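Local coordinates for protein 3,4-dihydroxy-2-butanone 4-phosphate synthase (Acinetobacter baumannii, PDB 6MNZ) that probably catalyses the conversion of D-ribulose 5-phosphate to formate and 3,4-dihydroxy-2-butanone 4-phosphate, a step of riboflavin biosynthesis, at residues A[50-55]-A[161-166]; A[28-33]-A[170-175]; A[246-251]-A[337-342]; A[221-226]-A[236-241]. All blocks are in the same frame, centred on the assembly; numbering follows the deposited sequence.

Interaction 1: residues A[50-55]-A[161-166]; sequences THARGL and VICEII. With SO4 (sulfate ion), chain F.
Ala52 and Ile165 bring their CA atoms to within 4.1 Å of each other where the last turn of helix 42-52 and the exit from strand 160-164 meet, the touching backbones running 119° apart. This is a helix-to-sheet junction in the mixed sheet of the DHBP synthase part, marked by a single beta bridge between Arg53 and Ile165. Its anchor is Ile166 N, which donates to a lone pair of Ala52 O at 2.9 Å, in the carbonyl plane. Ala52 CB then packs beside Ile165 CG1 at 3.9 Å and near Cys163 SG at 4.1 Å, with Leu33 of the adjoining strand also touching the alanine. Glu164, predicted to be essential for catalysis, reaches back toward the loop: its chain bends at chi2 (91°), which places CD, and OE1 takes a weak bond from Leu55 N at 3.0 Å. Arg53 folds over the helix end, where NE makes a weak bond to Thr50 O. A sulfate ion, probably from the crystallisation liquor, lies between His51, Lys184 and His185; His51 ND1 donates in its ring plane to sulfate O1 at 2.9 Å, nearly straight at 169°.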
loop_
_atom_site.group_PDB
_atom_site.type_symbol
_atom_site.label_atom_id
_atom_site.label_comp_id
_atom_site.label_asym_id
_atom_site.label_seq_id
_atom_site.Cartn_x
_atom_site.Cartn_y
_atom_site.Cartn_z
ATOM N N THR A 50 -26.293 20.746 19.169
ATOM C CA THR A 50 -27.288 20.619 20.228
ATOM C C THR A 50 -27.924 19.235 20.261
ATOM O O THR A 50 -28.031 18.628 21.330
ATOM C CB THR A 50 -28.380 21.682 20.056
ATOM O OG1 THR A 50 -27.778 22.977 19.921
ATOM C CG2 THR A 50 -29.315 21.688 21.255
ATOM N N HIS A 51 -28.445 18.771 19.128
ATOM C CA HIS A 51 -29.239 17.552 19.080
ATOM C C HIS A 51 -28.515 16.397 18.403
ATOM O O HIS A 51 -29.008 15.266 18.452
ATOM C CB HIS A 51 -30.567 17.824 18.364
ATOM C CG HIS A 51 -31.317 18.998 18.913
ATOM N ND1 HIS A 51 -31.929 18.972 20.148
ATOM C CD2 HIS A 51 -31.398 20.281 18.484
ATOM C CE1 HIS A 51 -32.440 20.162 20.408
ATOM N NE2 HIS A 51 -32.119 20.978 19.421
ATOM N N ALA A 52 -27.304 16.622 17.896
ATOM C CA ALA A 52 -26.417 15.547 17.467
ATOM C C ALA A 52 -25.152 15.463 18.304
ATOM O O ALA A 52 -24.734 14.361 18.682
ATOM C CB ALA A 52 -26.052 15.737 15.986
ATOM N N ARG A 53 -24.484 16.588 18.541
ATOM C CA ARG A 53 -23.435 16.698 19.548
ATOM C C ARG A 53 -22.221 15.838 19.223
ATOM O O ARG A 53 -21.394 15.570 20.102
ATOM C CB ARG A 53 -23.977 16.341 20.939
ATOM C CG ARG A 53 -24.993 17.345 21.468
ATOM C CD ARG A 53 -25.682 16.854 22.736
ATOM N NE ARG A 53 -26.784 15.940 22.447
ATOM C CZ ARG A 53 -26.767 14.630 22.692
ATOM N NH1 ARG A 53 -25.713 14.056 23.264
ATOM N NH2 ARG A 53 -27.816 13.886 22.361
ATOM N N GLY A 54 -22.027 15.505 17.949
ATOM C CA GLY A 54 -20.744 15.062 17.452
ATOM C C GLY A 54 -19.864 16.209 16.990
ATOM O O GLY A 54 -20.129 17.387 17.236
ATOM N N LEU A 55 -18.799 15.841 16.286
ATOM C CA LEU A 55 -17.924 16.817 15.650
ATOM C C LEU A 55 -18.589 17.352 14.387
ATOM O O LEU A 55 -18.848 16.595 13.446
ATOM C CB LEU A 55 -16.578 16.183 15.315
ATOM C CG LEU A 55 -15.450 16.359 16.331
ATOM C CD1 LEU A 55 -14.245 15.507 15.930
ATOM C CD2 LEU A 55 -15.058 17.818 16.455
ATOM N N VAL A 161 -21.761 19.679 5.336
ATOM C CA VAL A 161 -21.421 19.747 6.752
ATOM C C VAL A 161 -22.082 18.571 7.453
ATOM O O VAL A 161 -23.277 18.319 7.259
ATOM C CB VAL A 161 -21.870 21.081 7.375
ATOM C CG1 VAL A 161 -21.460 21.149 8.838
ATOM C CG2 VAL A 161 -21.290 22.256 6.595
ATOM N N ILE A 162 -21.291 17.806 8.203
ATOM C CA ILE A 162 -21.763 16.558 8.786
ATOM C C ILE A 162 -21.369 16.501 10.255
ATOM O O ILE A 162 -20.345 17.053 10.669
ATOM C CB ILE A 162 -21.219 15.327 8.025
ATOM C CG1 ILE A 162 -19.710 15.175 8.236
ATOM C CG2 ILE A 162 -21.537 15.445 6.543
ATOM C CD1 ILE A 162 -19.118 13.973 7.530
ATOM N N CYS A 163 -22.201 15.826 11.046
ATOM C CA CYS A 163 -22.037 15.769 12.493
ATOM C C CYS A 163 -22.606 14.449 12.989
ATOM O O CYS A 163 -23.765 14.132 12.706
ATOM C CB CYS A 163 -22.740 16.952 13.170
ATOM S SG CYS A 163 -22.357 17.186 14.925
ATOM N N GLU A 164 -21.838 13.746 13.818
ATOM C CA GLU A 164 -22.292 12.470 14.355
ATOM C C GLU A 164 -23.472 12.674 15.299
ATOM O O GLU A 164 -23.498 13.618 16.093
ATOM C CB GLU A 164 -21.153 11.768 15.094
ATOM C CG GLU A 164 -19.968 11.403 14.221
ATOM C CD GLU A 164 -18.911 12.488 14.188
ATOM O OE1 GLU A 164 -19.285 13.676 14.276
ATOM O OE2 GLU A 164 -17.715 12.147 14.314
ATOM N N ILE A 165 -24.412 11.734 15.267
ATOM C CA ILE A 165 -25.607 11.783 16.103
ATOM C C ILE A 165 -25.373 10.874 17.304
ATOM O O ILE A 165 -25.327 9.646 17.171
ATOM C CB ILE A 165 -26.859 11.373 15.316
ATOM C CG1 ILE A 165 -27.151 12.406 14.224
ATOM C CG2 ILE A 165 -28.061 11.235 16.249
ATOM C CD1 ILE A 165 -28.208 11.977 13.222
ATOM N N ILE A 166 -25.189 11.479 18.474
ATOM C CA ILE A 166 -24.888 10.760 19.707
ATOM C C ILE A 166 -26.130 10.781 20.587
ATOM O O ILE A 166 -26.711 11.847 20.825
ATOM C CB ILE A 166 -23.685 11.376 20.442
ATOM C CG1 ILE A 166 -22.513 11.583 19.479
ATOM C CG2 ILE A 166 -23.258 10.488 21.602
ATOM C CD1 ILE A 166 -21.324 12.289 20.101
HETATM S S SO4 F . -32.774 15.176 21.544
HETATM O O1 SO4 F . -32.285 16.550 21.612
HETATM O O2 SO4 F . -33.215 14.883 20.181
HETATM O O3 SO4 F . -31.702 14.260 21.928
HETATM O O4 SO4 F . -33.898 15.020 22.464
#

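Interaction 2: residues A[28-33]-A[170-175]; sequences ENEGDL and GTMARR. With SO4 (sulfate ion), chain E.
Asn29 O accepts the shortest polar bond of the contact, from Arg174 NH1 at 2.6 Å with an N-H...O angle of 143°. The oxygen lies close to the guanidinium plane, whereas the nitrogen stands well above the carbonyl plane. A bend at chi2 of Arg174 (-51°) sets CD beside the asparagine, 3.6 Å from Asn29 ND2. The two side chains cross at about a right angle, yet amide and guanidinium planes are only 7° apart, with ND2 over one guanidinium face. Over the opposite face lies CB of Met172, from the same loop, 3.5 Å above the plane, toward the rim, which leaves the flat group sandwiched. The Asn29-Arg174 contacts tie the turn leading into strand 31-36 to the loop that follows strand 160-164, whose last residue before helix 175-184, Arg174, occupies the N-cap position. Backbone bonds from Gly31 and Ala173 to Ile165 join both segments to the same strand end, while Asp23 holds the backbone N atoms of Glu28 and Glu30 in the turn that carries Glu28, a predicted metal and substrate ligand. Met172 CE approaches Glu30 OE2 at 3.6 Å, an apolar methyl against a carboxylate oxygen. Glu30 OE2 and Arg174 NH1 remain 5.0 Å apart, so any attraction is long-range. Arg174 NH2 makes a weak bond at 3.1 Å to O1 of a second sulfate ion, probably from the crystallisation liquor.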
loop_
_atom_site.group_PDB
_atom_site.type_symbol
_atom_site.label_atom_id
_atom_site.label_comp_id
_atom_site.label_asym_id
_atom_site.label_seq_id
_atom_site.Cartn_x
_atom_site.Cartn_y
_atom_site.Cartn_z
ATOM N N GLU A 28 -18.642 1.933 10.549
ATOM C CA GLU A 28 -18.733 2.806 11.712
ATOM C C GLU A 28 -20.058 2.657 12.428
ATOM O O GLU A 28 -20.104 2.713 13.658
ATOM C CB GLU A 28 -18.566 4.280 11.313
ATOM C CG GLU A 28 -17.180 4.691 10.840
ATOM C CD GLU A 28 -17.104 6.175 10.520
ATOM O OE1 GLU A 28 -15.996 6.674 10.235
ATOM O OE2 GLU A 28 -18.162 6.841 10.530
ATOM N N ASN A 29 -21.139 2.444 11.679
ATOM C CA ASN A 29 -22.455 2.195 12.255
ATOM C C ASN A 29 -22.952 3.433 13.002
ATOM O O ASN A 29 -23.415 3.355 14.141
ATOM C CB ASN A 29 -22.415 0.972 13.172
ATOM C CG ASN A 29 -23.789 0.447 13.501
ATOM O OD1 ASN A 29 -24.743 0.663 12.755
ATOM N ND2 ASN A 29 -23.923 -0.141 14.680
ATOM N N GLU A 30 -22.893 4.576 12.326
ATOM C CA GLU A 30 -23.274 5.852 12.906
ATOM C C GLU A 30 -24.181 6.594 11.937
ATOM O O GLU A 30 -24.063 6.458 10.717
ATOM C CB GLU A 30 -22.040 6.702 13.239
ATOM C CG GLU A 30 -21.182 6.129 14.359
ATOM C CD GLU A 30 -19.959 6.978 14.660
ATOM O OE1 GLU A 30 -19.623 7.860 13.842
ATOM O OE2 GLU A 30 -19.280 6.699 15.671
ATOM N N GLY A 31 -24.953 7.527 12.489
ATOM C CA GLY A 31 -25.755 8.448 11.704
ATOM C C GLY A 31 -25.205 9.860 11.817
ATOM O O GLY A 31 -24.794 10.290 12.897
ATOM N N ASP A 32 -25.078 10.513 10.667
ATOM C CA ASP A 32 -24.648 11.901 10.587
ATOM C C ASP A 32 -25.774 12.731 9.993
ATOM O O ASP A 32 -26.235 12.446 8.883
ATOM C CB ASP A 32 -23.388 12.045 9.733
ATOM C CG ASP A 32 -22.170 11.426 10.379
ATOM O OD1 ASP A 32 -22.326 10.431 11.117
ATOM O OD2 ASP A 32 -21.047 11.824 10.010
ATOM N N LEU A 33 -26.112 13.832 10.659
ATOM C CA LEU A 33 -26.715 14.958 9.961
ATOM C C LEU A 33 -25.796 15.418 8.838
ATOM O O LEU A 33 -24.572 15.310 8.937
ATOM C CB LEU A 33 -26.977 16.112 10.927
ATOM C CG LEU A 33 -27.931 15.858 12.095
ATOM C CD1 LEU A 33 -27.868 17.027 13.070
ATOM C CD2 LEU A 33 -29.354 15.638 11.608
ATOM N N GLY A 170 -25.388 9.193 25.674
ATOM C CA GLY A 170 -23.965 9.410 25.544
ATOM C C GLY A 170 -23.256 8.421 24.644
ATOM O O GLY A 170 -22.082 8.639 24.316
ATOM N N THR A 171 -23.936 7.363 24.219
ATOM C CA THR A 171 -23.409 6.426 23.241
ATOM C C THR A 171 -23.937 6.768 21.852
ATOM O O THR A 171 -24.696 7.722 21.666
ATOM C CB THR A 171 -23.783 4.987 23.615
ATOM O OG1 THR A 171 -25.208 4.845 23.617
ATOM C CG2 THR A 171 -23.235 4.626 24.993
ATOM N N MET A 172 -23.408 6.062 20.855
ATOM C CA MET A 172 -23.665 6.401 19.463
ATOM C C MET A 172 -25.038 5.891 19.042
ATOM O O MET A 172 -25.390 4.736 19.303
ATOM C CB MET A 172 -22.583 5.809 18.561
ATOM C CG MET A 172 -21.179 6.322 18.844
ATOM S SD MET A 172 -21.064 8.121 18.923
ATOM C CE MET A 172 -21.857 8.594 17.390
ATOM N N ALA A 173 -25.854 6.791 18.500
ATOM C CA ALA A 173 -27.148 6.408 17.954
ATOM C C ALA A 173 -26.977 5.402 16.823
ATOM O O ALA A 173 -26.264 5.664 15.849
ATOM C CB ALA A 173 -27.888 7.648 17.455
ATOM N N ARG A 174 -27.624 4.248 16.959
ATOM C CA ARG A 174 -27.680 3.247 15.909
ATOM C C ARG A 174 -28.982 3.378 15.123
ATOM O O ARG A 174 -29.816 4.246 15.392
ATOM C CB ARG A 174 -27.540 1.844 16.503
ATOM C CG ARG A 174 -26.438 1.724 17.541
ATOM C CD ARG A 174 -25.121 2.280 17.024
ATOM N NE ARG A 174 -24.012 1.968 17.918
ATOM C CZ ARG A 174 -22.739 2.255 17.664
ATOM N NH1 ARG A 174 -22.405 2.875 16.540
ATOM N NH2 ARG A 174 -21.791 1.860 18.501
ATOM N N ARG A 175 -29.142 2.508 14.120
ATOM C CA ARG A 175 -30.267 2.615 13.194
ATOM C C ARG A 175 -31.579 2.826 13.940
ATOM O O ARG A 175 -32.322 3.774 13.658
ATOM C CB ARG A 175 -30.341 1.357 12.323
ATOM C CG ARG A 175 -31.464 1.364 11.290
ATOM C CD ARG A 175 -31.811 -0.047 10.828
ATOM N NE ARG A 175 -32.380 -0.860 11.901
ATOM C CZ ARG A 175 -32.733 -2.135 11.769
ATOM N NH1 ARG A 175 -32.619 -2.742 10.594
ATOM N NH2 ARG A 175 -33.198 -2.808 12.813
HETATM S S SO4 E . -22.604 1.162 21.957
HETATM O O1 SO4 E . -22.458 2.538 21.491
HETATM O O2 SO4 E . -23.639 0.491 21.174
HETATM O O3 SO4 E . -21.334 0.462 21.788
HETATM O O4 SO4 E . -22.981 1.161 23.368
#

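Interaction 3: residues A[246-251]-A[337-342]; sequences GVTTVR and LGVEKM. With SO4 (sulfate ion), chain D.
Met342 and Val250 are brought together by their torsions: chi1 of Met342 (-83°) sets CG anti to its carbonyl carbon, and in Val250 CG2 takes the corresponding place while CG1 lies anti to the backbone N. Val250 CG2 thereby touches Met342 CG at 3.5 Å, and chi2 (-171°) carries the sulfur on past the valine, Met342 SD lying 3.6 Å from Val250 CG2 and 3.8 Å from Val250 CG1; the two side chains approach obliquely. Farther back, Thr248 and Val339 cross at about a right angle, Thr248 OG1 standing 4.0 Å from Val339 CG2. The backbones form a parallel beta bridge between Thr248 and Met342. Its evidence is the bond from Thr248 N to Lys341 O, 3.1 Å long with an angle of 160° at the hydrogen, and a further backbone bond between Thr248 and Lys343; Met342 CA also approaches Thr248 O at 3.3 Å. Beyond the bridge, both terminal nitrogens of Arg251 grip O1 of a third sulfate ion, which lies at the edge of the guanidinium near its plane; Ser347 also binds this ion. Gly338 closes helix 320-336 with a Schellman motif and turns the chain toward strand 342-344. Strands 290-292 and 342-344, with that helix between them in sequence, make a beta-alpha-beta crossover spanning strand 248-253, and Leu334 of the helix packs against Val250, Val339 and Met342 together.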
loop_
_atom_site.group_PDB
_atom_site.type_symbol
_atom_site.label_atom_id
_atom_site.label_comp_id
_atom_site.label_asym_id
_atom_site.label_seq_id
_atom_site.Cartn_x
_atom_site.Cartn_y
_atom_site.Cartn_z
ATOM N N GLY A 246 -27.006 -14.060 -27.064
ATOM C CA GLY A 246 -27.880 -14.814 -26.183
ATOM C C GLY A 246 -27.367 -14.884 -24.759
ATOM O O GLY A 246 -26.864 -13.885 -24.238
ATOM N N VAL A 247 -27.566 -16.016 -24.083
ATOM C CA VAL A 247 -27.265 -16.097 -22.657
ATOM C C VAL A 247 -25.758 -16.177 -22.472
ATOM O O VAL A 247 -25.052 -16.835 -23.247
ATOM C CB VAL A 247 -27.968 -17.301 -22.003
ATOM C CG1 VAL A 247 -29.480 -17.180 -22.142
ATOM C CG2 VAL A 247 -27.458 -18.615 -22.588
ATOM N N THR A 248 -25.261 -15.526 -21.426
ATOM C CA THR A 248 -23.841 -15.517 -21.106
ATOM C C THR A 248 -23.634 -16.121 -19.726
ATOM O O THR A 248 -24.376 -15.809 -18.789
ATOM C CB THR A 248 -23.279 -14.094 -21.159
ATOM O OG1 THR A 248 -23.600 -13.498 -22.423
ATOM C CG2 THR A 248 -21.771 -14.105 -20.980
ATOM N N THR A 249 -22.702 -17.067 -19.635
ATOM C CA THR A 249 -22.294 -17.631 -18.354
ATOM C C THR A 249 -21.282 -16.704 -17.690
ATOM O O THR A 249 -20.266 -16.349 -18.298
ATOM C CB THR A 249 -21.698 -19.022 -18.552
ATOM O OG1 THR A 249 -22.605 -19.831 -19.311
ATOM C CG2 THR A 249 -21.426 -19.688 -17.209
ATOM N N VAL A 250 -21.596 -16.250 -16.479
ATOM C CA VAL A 250 -20.982 -15.058 -15.907
ATOM C C VAL A 250 -20.433 -15.398 -14.529
ATOM O O VAL A 250 -21.059 -16.138 -13.764
ATOM C CB VAL A 250 -21.984 -13.889 -15.819
ATOM C CG1 VAL A 250 -21.357 -12.704 -15.103
ATOM C CG2 VAL A 250 -22.449 -13.496 -17.208
ATOM N N ARG A 251 -19.274 -14.826 -14.203
ATOM C CA ARG A 251 -18.818 -14.722 -12.823
ATOM C C ARG A 251 -18.181 -13.359 -12.617
ATOM O O ARG A 251 -17.179 -13.038 -13.262
ATOM C CB ARG A 251 -17.822 -15.831 -12.484
ATOM C CG ARG A 251 -17.231 -15.714 -11.089
ATOM C CD ARG A 251 -17.279 -17.041 -10.350
ATOM N NE ARG A 251 -16.740 -16.930 -8.997
ATOM C CZ ARG A 251 -17.474 -16.773 -7.899
ATOM N NH1 ARG A 251 -18.800 -16.815 -7.958
ATOM N NH2 ARG A 251 -16.878 -16.665 -6.721
ATOM N N LEU A 337 -20.560 -5.053 -22.413
ATOM C CA LEU A 337 -20.330 -6.210 -23.265
ATOM C C LEU A 337 -21.592 -6.693 -23.968
ATOM O O LEU A 337 -21.493 -7.541 -24.862
ATOM C CB LEU A 337 -19.737 -7.353 -22.436
ATOM C CG LEU A 337 -18.363 -7.069 -21.825
ATOM C CD1 LEU A 337 -18.014 -8.099 -20.760
ATOM C CD2 LEU A 337 -17.293 -7.033 -22.906
ATOM N N GLY A 338 -22.753 -6.131 -23.646
ATOM C CA GLY A 338 -23.986 -6.529 -24.291
ATOM C C GLY A 338 -24.669 -7.722 -23.667
ATOM O O GLY A 338 -25.383 -8.450 -24.366
ATOM N N VAL A 339 -24.452 -7.961 -22.380
ATOM C CA VAL A 339 -25.104 -9.059 -21.679
ATOM C C VAL A 339 -26.516 -8.640 -21.289
ATOM O O VAL A 339 -26.750 -7.505 -20.858
ATOM C CB VAL A 339 -24.280 -9.471 -20.447
ATOM C CG1 VAL A 339 -24.946 -10.628 -19.720
ATOM C CG2 VAL A 339 -22.864 -9.838 -20.863
ATOM N N GLU A 340 -27.471 -9.544 -21.502
ATOM C CA GLU A 340 -28.874 -9.289 -21.194
ATOM C C GLU A 340 -29.543 -10.406 -20.408
ATOM O O GLU A 340 -30.529 -10.134 -19.712
ATOM C CB GLU A 340 -29.672 -9.050 -22.487
ATOM C CG GLU A 340 -31.040 -8.412 -22.267
ATOM C CD GLU A 340 -31.839 -8.276 -23.550
ATOM O OE1 GLU A 340 -33.081 -8.177 -23.468
ATOM O OE2 GLU A 340 -31.229 -8.287 -24.640
ATOM N N LYS A 341 -29.032 -11.634 -20.466
ATOM C CA LYS A 341 -29.585 -12.746 -19.706
ATOM C C LYS A 341 -28.438 -13.664 -19.317
ATOM O O LYS A 341 -27.643 -14.059 -20.175
ATOM C CB LYS A 341 -30.626 -13.517 -20.525
ATOM C CG LYS A 341 -31.914 -12.751 -20.795
ATOM C CD LYS A 341 -32.882 -13.575 -21.635
ATOM C CE LYS A 341 -34.060 -12.738 -22.113
ATOM N NZ LYS A 341 -34.965 -13.504 -23.015
ATOM N N MET A 342 -28.350 -13.998 -18.031
ATOM C CA MET A 342 -27.121 -14.510 -17.444
ATOM C C MET A 342 -27.357 -15.901 -16.878
ATOM O O MET A 342 -28.408 -16.179 -16.293
ATOM C CB MET A 342 -26.594 -13.603 -16.327
ATOM C CG MET A 342 -25.771 -12.423 -16.813
ATOM S SD MET A 342 -24.957 -11.542 -15.466
ATOM C CE MET A 342 -26.351 -10.844 -14.579
HETATM S S SO4 D . -19.369 -17.679 -4.423
HETATM O O1 SO4 D . -19.316 -16.278 -4.828
HETATM O O2 SO4 D . -20.054 -18.458 -5.451
HETATM O O3 SO4 D . -18.012 -18.185 -4.245
HETATM O O4 SO4 D . -20.101 -17.789 -3.164
#

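Interaction 4: residues A[221-226]-A[236-241]; sequences FELYRY and LALVKG
Leu238 occupies the apolar centre of one face, with Phe221 and Leu223 packed against it. Its CD2 sits over the Phe221 ring, 4.2 Å from the centroid and 17° off the normal, a CH-pi contact displaced toward the rim. Leu238 CD1 meets Leu223 CD1 at 4.0 Å, these two side chains lying side by side and pointing the same way. Leu236 continues the row, its CD2 lying beside the aliphatic part of Arg225, and Leu261 and Leu301 of the second subunit pack onto Leu238 and Leu236, so this face belongs to the dimer contact. On the other face, Tyr224 CE2 touches Val239 CG2 at 3.6 Å, and Ala237 CB meets Tyr226 CE1 at 3.9 Å, at the edge of the tyrosine ring near its plane. Ile333 of helix 320-336 and Leu337 of the loop after it cover this side. The frame behind both faces is an antiparallel beta hairpin, its strands 160° apart in direction and 4.7 Å between axes at closest approach. Glu222 with Val239 and Tyr224 with Ala237 are its hydrogen-bonded pairs, each joined by two backbone bonds. That from Ala237 N to Tyr224 O, 2.9 Å long, is bent to 132° at the hydrogen, whereas the other three run closer to straight. Toward the outer strand 206-215 the polar ends take over: Glu222 OE1 is hydrogen-bonded to Thr213, and Arg225 NH1 forms a salt bridge with Asp210. Tyr226 OH turns instead to Asp336 OD2.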
loop_
_atom_site.group_PDB
_atom_site.type_symbol
_atom_site.label_atom_id
_atom_site.label_comp_id
_atom_site.label_asym_id
_atom_site.label_seq_id
_atom_site.Cartn_x
_atom_site.Cartn_y
_atom_site.Cartn_z
ATOM N N PHE A 221 -9.101 -15.932 -25.068
ATOM C CA PHE A 221 -10.048 -14.973 -24.525
ATOM C C PHE A 221 -9.835 -13.616 -25.183
ATOM O O PHE A 221 -8.734 -13.288 -25.630
ATOM C CB PHE A 221 -9.906 -14.847 -23.004
ATOM C CG PHE A 221 -10.511 -15.989 -22.243
ATOM C CD1 PHE A 221 -9.709 -16.980 -21.705
ATOM C CD2 PHE A 221 -11.877 -16.050 -22.031
ATOM C CE1 PHE A 221 -10.250 -17.977 -20.920
ATOM C CE2 PHE A 221 -12.429 -17.067 -21.277
ATOM C CZ PHE A 221 -11.612 -18.024 -20.707
ATOM N N GLU A 222 -10.872 -12.785 -25.125
ATOM C CA GLU A 222 -10.751 -11.360 -25.405
ATOM C C GLU A 222 -10.633 -10.590 -24.096
ATOM O O GLU A 222 -11.446 -10.774 -23.185
ATOM C CB GLU A 222 -11.954 -10.860 -26.205
ATOM C CG GLU A 222 -12.202 -11.619 -27.495
ATOM C CD GLU A 222 -11.099 -11.411 -28.516
ATOM O OE1 GLU A 222 -10.308 -10.457 -28.356
ATOM O OE2 GLU A 222 -11.061 -12.166 -29.510
ATOM N N LEU A 223 -9.600 -9.753 -23.994
ATOM C CA LEU A 223 -9.333 -8.970 -22.792
ATOM C C LEU A 223 -9.934 -7.581 -22.967
ATOM O O LEU A 223 -9.358 -6.736 -23.658
ATOM C CB LEU A 223 -7.831 -8.881 -22.531
ATOM C CG LEU A 223 -7.377 -8.953 -21.076
ATOM C CD1 LEU A 223 -7.479 -10.375 -20.560
ATOM C CD2 LEU A 223 -5.955 -8.431 -20.942
ATOM N N TYR A 224 -10.954 -7.280 -22.168
ATOM C CA TYR A 224 -11.487 -5.927 -22.043
ATOM C C TYR A 224 -10.955 -5.312 -20.752
ATOM O O TYR A 224 -11.181 -5.851 -19.665
ATOM C CB TYR A 224 -13.015 -5.949 -22.062
ATOM C CG TYR A 224 -13.607 -6.530 -23.330
ATOM C CD1 TYR A 224 -14.421 -5.760 -24.150
ATOM C CD2 TYR A 224 -13.499 -7.886 -23.615
ATOM C CE1 TYR A 224 -15.061 -6.314 -25.246
ATOM C CE2 TYR A 224 -14.030 -8.417 -24.776
ATOM C CZ TYR A 224 -14.818 -7.626 -25.584
ATOM O OH TYR A 224 -15.422 -8.163 -26.697
ATOM N N ARG A 225 -10.135 -4.271 -20.889
ATOM C CA ARG A 225 -9.668 -3.486 -19.753
ATOM C C ARG A 225 -10.595 -2.301 -19.510
ATOM O O ARG A 225 -10.783 -1.463 -20.398
ATOM C CB ARG A 225 -8.237 -3.001 -19.995
ATOM C CG ARG A 225 -7.179 -4.079 -19.789
ATOM C CD ARG A 225 -5.849 -3.704 -20.432
ATOM N NE ARG A 225 -4.890 -3.197 -19.453
ATOM C CZ ARG A 225 -4.554 -1.917 -19.311
ATOM N NH1 ARG A 225 -5.059 -0.985 -20.113
ATOM N NH2 ARG A 225 -3.651 -1.574 -18.401
ATOM N N TYR A 226 -11.087 -2.181 -18.279
ATOM C CA TYR A 226 -11.984 -1.103 -17.887
ATOM C C TYR A 226 -11.354 -0.259 -16.787
ATOM O O TYR A 226 -10.505 -0.733 -16.027
ATOM C CB TYR A 226 -13.326 -1.655 -17.403
ATOM C CG TYR A 226 -14.147 -2.297 -18.495
ATOM C CD1 TYR A 226 -13.971 -3.632 -18.829
ATOM C CD2 TYR A 226 -15.090 -1.566 -19.200
ATOM C CE1 TYR A 226 -14.806 -4.251 -19.737
ATOM C CE2 TYR A 226 -15.945 -2.182 -20.088
ATOM C CZ TYR A 226 -15.725 -3.497 -20.434
ATOM O OH TYR A 226 -16.444 -4.062 -21.462
ATOM N N LEU A 236 -10.968 -5.905 -15.473
ATOM C CA LEU A 236 -10.861 -6.758 -16.646
ATOM C C LEU A 236 -12.164 -7.511 -16.880
ATOM O O LEU A 236 -12.961 -7.721 -15.960
ATOM C CB LEU A 236 -9.710 -7.758 -16.499
ATOM C CG LEU A 236 -8.326 -7.136 -16.322
ATOM C CD1 LEU A 236 -7.322 -8.202 -15.945
ATOM C CD2 LEU A 236 -7.896 -6.419 -17.587
ATOM N N ALA A 237 -12.328 -7.992 -18.112
ATOM C CA ALA A 237 -13.429 -8.891 -18.452
ATOM C C ALA A 237 -12.934 -9.874 -19.502
ATOM O O ALA A 237 -12.485 -9.455 -20.574
ATOM C CB ALA A 237 -14.640 -8.110 -18.958
ATOM N N LEU A 238 -12.800 -11.137 -19.104
ATOM C CA LEU A 238 -12.462 -12.218 -20.022
ATOM C C LEU A 238 -13.732 -12.758 -20.668
ATOM O O LEU A 238 -14.643 -13.214 -19.968
ATOM C CB LEU A 238 -11.720 -13.331 -19.285
ATOM C CG LEU A 238 -10.240 -13.068 -19.004
ATOM C CD1 LEU A 238 -10.081 -12.006 -17.931
ATOM C CD2 LEU A 238 -9.536 -14.354 -18.596
ATOM N N VAL A 239 -13.822 -12.638 -21.992
ATOM C CA VAL A 239 -15.008 -13.023 -22.747
ATOM C C VAL A 239 -14.647 -14.179 -23.671
ATOM O O VAL A 239 -13.552 -14.210 -24.242
ATOM C CB VAL A 239 -15.576 -11.841 -23.558
ATOM C CG1 VAL A 239 -16.832 -12.264 -24.305
ATOM C CG2 VAL A 239 -15.868 -10.667 -22.641
ATOM N N LYS A 240 -15.546 -15.158 -23.759
ATOM C CA LYS A 240 -15.495 -16.188 -24.791
ATOM C C LYS A 240 -16.837 -16.221 -25.505
ATOM O O LYS A 240 -17.864 -16.513 -24.884
ATOM C CB LYS A 240 -15.169 -17.559 -24.190
ATOM C CG LYS A 240 -15.178 -18.714 -25.190
ATOM C CD LYS A 240 -14.022 -18.625 -26.183
ATOM C CE LYS A 240 -14.341 -19.358 -27.480
ATOM N NZ LYS A 240 -13.170 -20.119 -27.997
ATOM N N GLY A 241 -16.805 -16.055 -26.819
ATOM C CA GLY A 241 -18.010 -15.952 -27.611
ATOM C C GLY A 241 -18.417 -14.517 -27.874
ATOM O O GLY A 241 -17.613 -13.583 -27.830
#

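The four contacts fall into two pairs, one in each family region of the chain, whose nearest atoms stay about 25 Å or more apart. Interactions 1 and 2 adjoin through neighbouring strands 31-36 and 160-164 and share the Ile165 backbone. Both are partly buried and hold predicted catalytic or ligand-binding residues; interaction 1 is held chiefly by a backbone bond, with a weak one to Glu164, interaction 2 by an arginine donating to a backbone carbonyl. Interactions 3 and 4 share the other mixed sheet and lie away from such sites; Leu337 bridges them, packing onto Tyr224 and Ala237. Interaction 4 is a buried antiparallel hairpin with four backbone hydrogen bonds; interaction 3, partly buried like 1 and 2, has a single backbone bond between its segments and an apolar methionine-valine centre.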